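PDB 5LTV: chemotactic transducer PctC from Pseudomonas aeruginosa, which probably serves as a chemotaxis receptor for amino acids and related compounds, its ligand-binding domain holding gamma-aminobutyric acid. Local coordinates for residues A46-M57 / P242-V253. Sequence-based numbering, arbitrary orientation. Where two conformers were deposited one is given.
Sequences ASNIQSWLEGRM and PVKGLPGVTWYV. With SO4 (sulfate ion), chain J.
Val243 sets its CG1 against Ile49 CG2 at 4.0 Å and also reaches Gln50 CB, while Val253 CG2 lies against the backbone of Ala46, 3.8 Å from its CA. One turn on from Ile49, Leu53 CD1 meets both methyls of Leu246, the two side chains crossing at a slant. At the far end Met57 and Pro247 come tip to tip, SD to CD at 3.7 Å.

No direct hydrogen bond joins the segments; the polar link runs through Gln50. With CG anti to the backbone N (chi1 163°) and the chain extended beyond it, Gln50 lies across Lys244, its CG 3.2 Å from Lys244 O. Its amide is held at both ends: one water donates to OE1 and accepts from Lys244 N, and NE2 gives a nearly straight bond (166°) to Glu54 OE2, approaching from above the carboxylate plane. That same OE2 rests 3.6 Å from Gly245 CA.

Away from the loop, Trp52 NE1 and Arg56 grip a sulfate, probably from the crystallisation liquor, and Arg56 NH1 lies over one face of the indole, offset toward its rim.

The loop thus ties the hairpin between strands 237-242 and 251-256, part of the sheet remote from the ligand, to the long helix 34-68, the shared spine of the two-module, double-Cache architecture.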
# COMPACT_ATOMS: atom_id res chain seq x y z
N ALA A 46 2.87 -5.23 14.34
CA ALA A 46 3.56 -4.34 13.42
C ALA A 46 4.62 -5.08 12.63
O ALA A 46 4.76 -4.89 11.42
CB ALA A 46 4.18 -3.18 14.18
N SER A 47 5.39 -5.94 13.29
CA SER A 47 6.43 -6.60 12.53
C SER A 47 5.83 -7.62 11.56
O SER A 47 6.46 -7.92 10.54
CB SER A 47 7.45 -7.24 13.49
OG SER A 47 6.82 -8.18 14.34
N ASN A 48 4.61 -8.09 11.81
CA ASN A 48 3.94 -8.97 10.86
C ASN A 48 3.51 -8.20 9.61
O ASN A 48 3.86 -8.56 8.48
CB ASN A 48 2.74 -9.65 11.49
CG ASN A 48 2.21 -10.80 10.64
OD1 ASN A 48 2.98 -11.60 10.12
ND2 ASN A 48 0.92 -10.86 10.46
N ILE A 49 2.75 -7.13 9.78
CA ILE A 49 2.37 -6.34 8.61
C ILE A 49 3.61 -5.77 7.93
O ILE A 49 3.64 -5.65 6.70
CB ILE A 49 1.32 -5.27 9.03
CG1 ILE A 49 0.52 -4.83 7.82
CG2 ILE A 49 1.93 -4.09 9.65
CD1 ILE A 49 -0.40 -5.91 7.34
N GLN A 50 4.69 -5.48 8.68
CA GLN A 50 5.94 -5.02 8.05
C GLN A 50 6.51 -6.07 7.11
O GLN A 50 6.84 -5.77 5.95
CB GLN A 50 6.98 -4.68 9.11
CG GLN A 50 8.42 -4.58 8.54
CD GLN A 50 9.47 -4.33 9.63
OE1 GLN A 50 9.15 -4.34 10.83
NE2 GLN A 50 10.71 -4.08 9.23
N SER A 51 6.66 -7.30 7.60
CA SER A 51 7.17 -8.37 6.75
C SER A 51 6.29 -8.59 5.53
O SER A 51 6.79 -8.77 4.41
CB SER A 51 7.29 -9.69 7.54
OG SER A 51 8.41 -9.69 8.35
N TRP A 52 4.97 -8.58 5.73
CA TRP A 52 4.07 -8.82 4.61
C TRP A 52 4.22 -7.73 3.55
O TRP A 52 4.40 -8.05 2.37
CB TRP A 52 2.64 -8.89 5.11
CG TRP A 52 1.66 -9.50 4.12
CD1 TRP A 52 1.23 -10.78 4.12
CD2 TRP A 52 0.97 -8.83 3.06
NE1 TRP A 52 0.32 -10.97 3.10
CE2 TRP A 52 0.14 -9.79 2.44
CE3 TRP A 52 0.98 -7.52 2.57
CZ2 TRP A 52 -0.68 -9.48 1.33
CZ3 TRP A 52 0.18 -7.22 1.47
CH2 TRP A 52 -0.66 -8.19 0.87
N LEU A 53 4.12 -6.46 3.95
CA LEU A 53 4.32 -5.33 3.01
C LEU A 53 5.71 -5.35 2.37
O LEU A 53 5.86 -5.08 1.17
CB LEU A 53 4.09 -4.00 3.75
CG LEU A 53 2.64 -3.71 4.24
CD1 LEU A 53 2.52 -2.53 5.21
CD2 LEU A 53 1.79 -3.48 3.00
N GLU A 54 6.75 -5.68 3.16
CA GLU A 54 8.11 -5.68 2.60
C GLU A 54 8.25 -6.71 1.48
O GLU A 54 8.91 -6.44 0.47
CB GLU A 54 9.15 -5.92 3.70
CG GLU A 54 9.43 -4.62 4.52
CD GLU A 54 10.46 -4.76 5.67
OE1 GLU A 54 10.69 -5.87 6.19
OE2 GLU A 54 11.01 -3.72 6.07
N GLY A 55 7.63 -7.89 1.64
CA GLY A 55 7.64 -8.88 0.58
C GLY A 55 6.99 -8.35 -0.69
O GLY A 55 7.53 -8.51 -1.79
N ARG A 56 5.85 -7.68 -0.54
CA ARG A 56 5.23 -7.06 -1.70
C ARG A 56 6.12 -5.98 -2.31
O ARG A 56 6.28 -5.90 -3.53
CB ARG A 56 3.84 -6.52 -1.31
CG ARG A 56 2.72 -7.47 -1.73
CD ARG A 56 2.90 -8.87 -1.07
NE ARG A 56 1.76 -9.73 -1.35
CZ ARG A 56 1.48 -10.84 -0.69
NH1 ARG A 56 2.22 -11.25 0.33
NH2 ARG A 56 0.39 -11.52 -1.04
N MET A 57 6.75 -5.16 -1.47
CA MET A 57 7.70 -4.17 -1.97
C MET A 57 8.79 -4.82 -2.82
O MET A 57 9.11 -4.34 -3.92
CB MET A 57 8.32 -3.40 -0.79
CG MET A 57 7.31 -2.49 -0.10
SD MET A 57 7.87 -1.53 1.34
CE MET A 57 9.43 -2.28 1.72
N PRO A 242 4.57 1.85 16.03
CA PRO A 242 4.99 2.17 14.66
C PRO A 242 5.31 0.93 13.84
O PRO A 242 5.77 -0.09 14.35
CB PRO A 242 6.23 3.05 14.86
CG PRO A 242 6.71 2.76 16.24
CD PRO A 242 5.49 2.40 17.04
N VAL A 243 5.01 1.02 12.55
CA VAL A 243 5.45 0.02 11.59
C VAL A 243 6.80 0.45 11.04
O VAL A 243 6.94 1.54 10.49
CB VAL A 243 4.44 -0.16 10.45
CG1 VAL A 243 4.89 -1.33 9.61
CG2 VAL A 243 3.05 -0.40 11.01
N LYS A 244 7.80 -0.41 11.22
CA LYS A 244 9.13 -0.14 10.73
C LYS A 244 9.24 -0.55 9.27
O LYS A 244 8.46 -1.37 8.77
CB LYS A 244 10.17 -0.89 11.56
CG LYS A 244 10.07 -0.70 13.09
CD LYS A 244 11.12 -1.54 13.82
CE LYS A 244 12.53 -0.98 13.61
NZ LYS A 244 13.59 -2.05 13.55
N GLY A 245 10.21 0.04 8.57
CA GLY A 245 10.58 -0.36 7.24
C GLY A 245 9.76 0.21 6.10
O GLY A 245 10.01 -0.16 4.94
N LEU A 246 8.80 1.09 6.37
CA LEU A 246 7.97 1.55 5.26
C LEU A 246 8.51 2.84 4.68
O LEU A 246 8.78 3.78 5.43
CB LEU A 246 6.53 1.75 5.70
CG LEU A 246 5.90 0.56 6.44
CD1 LEU A 246 4.44 0.80 6.74
CD2 LEU A 246 6.16 -0.73 5.67
N PRO A 247 8.65 2.93 3.35
CA PRO A 247 9.34 4.09 2.77
C PRO A 247 8.44 5.31 2.74
O PRO A 247 7.31 5.25 2.26
CB PRO A 247 9.68 3.63 1.36
CG PRO A 247 8.56 2.67 1.01
CD PRO A 247 8.17 1.99 2.31
N GLY A 248 8.96 6.43 3.25
CA GLY A 248 8.30 7.70 3.10
C GLY A 248 7.10 7.95 3.99
O GLY A 248 6.44 8.98 3.83
N VAL A 249 6.78 7.05 4.90
CA VAL A 249 5.58 7.18 5.73
C VAL A 249 5.91 6.79 7.16
O VAL A 249 6.88 6.07 7.42
CB VAL A 249 4.40 6.31 5.22
CG1 VAL A 249 3.94 6.72 3.82
CG2 VAL A 249 4.77 4.81 5.24
N THR A 250 5.08 7.26 8.08
CA THR A 250 5.10 6.81 9.46
C THR A 250 3.68 6.34 9.76
O THR A 250 2.76 7.15 9.89
CB THR A 250 5.54 7.91 10.43
OG1 THR A 250 6.75 8.46 9.97
CG2 THR A 250 5.76 7.35 11.83
N TRP A 251 3.49 5.04 9.84
CA TRP A 251 2.18 4.48 10.05
C TRP A 251 2.22 3.63 11.31
O TRP A 251 3.24 3.05 11.65
CB TRP A 251 1.72 3.64 8.87
CG TRP A 251 1.49 4.38 7.64
CD1 TRP A 251 1.41 5.71 7.47
CD2 TRP A 251 1.22 3.81 6.33
NE1 TRP A 251 1.15 6.04 6.15
CE2 TRP A 251 1.01 4.87 5.43
CE3 TRP A 251 1.13 2.51 5.85
CZ2 TRP A 251 0.72 4.68 4.06
CZ3 TRP A 251 0.85 2.32 4.48
CH2 TRP A 251 0.64 3.40 3.62
N TYR A 252 1.09 3.60 12.00
CA TYR A 252 1.02 2.94 13.29
C TYR A 252 -0.04 1.86 13.25
O TYR A 252 -1.09 2.02 12.60
CB TYR A 252 0.66 3.93 14.41
CG TYR A 252 1.70 4.98 14.68
CD1 TYR A 252 1.74 6.12 13.91
CD2 TYR A 252 2.61 4.85 15.73
CE1 TYR A 252 2.69 7.12 14.15
CE2 TYR A 252 3.55 5.84 16.00
CZ TYR A 252 3.58 6.98 15.19
OH TYR A 252 4.48 8.00 15.39
N VAL A 253 0.27 0.76 13.94
CA VAL A 253 -0.73 -0.21 14.36
C VAL A 253 -1.41 0.32 15.61
O VAL A 253 -0.76 0.64 16.61
CB VAL A 253 -0.08 -1.58 14.64
CG1 VAL A 253 -1.09 -2.51 15.30
CG2 VAL A 253 0.43 -2.18 13.36
S SO4 J . -0.32 -14.21 1.14
O1 SO4 J . -1.17 -13.43 2.07
O2 SO4 J . -0.28 -15.63 1.51
O3 SO4 J . 1.07 -13.71 1.20
O4 SO4 J . -0.81 -14.13 -0.24
O HOH W 1 7.40 -2.89 12.51
O HOH W 2 13.44 -4.13 10.82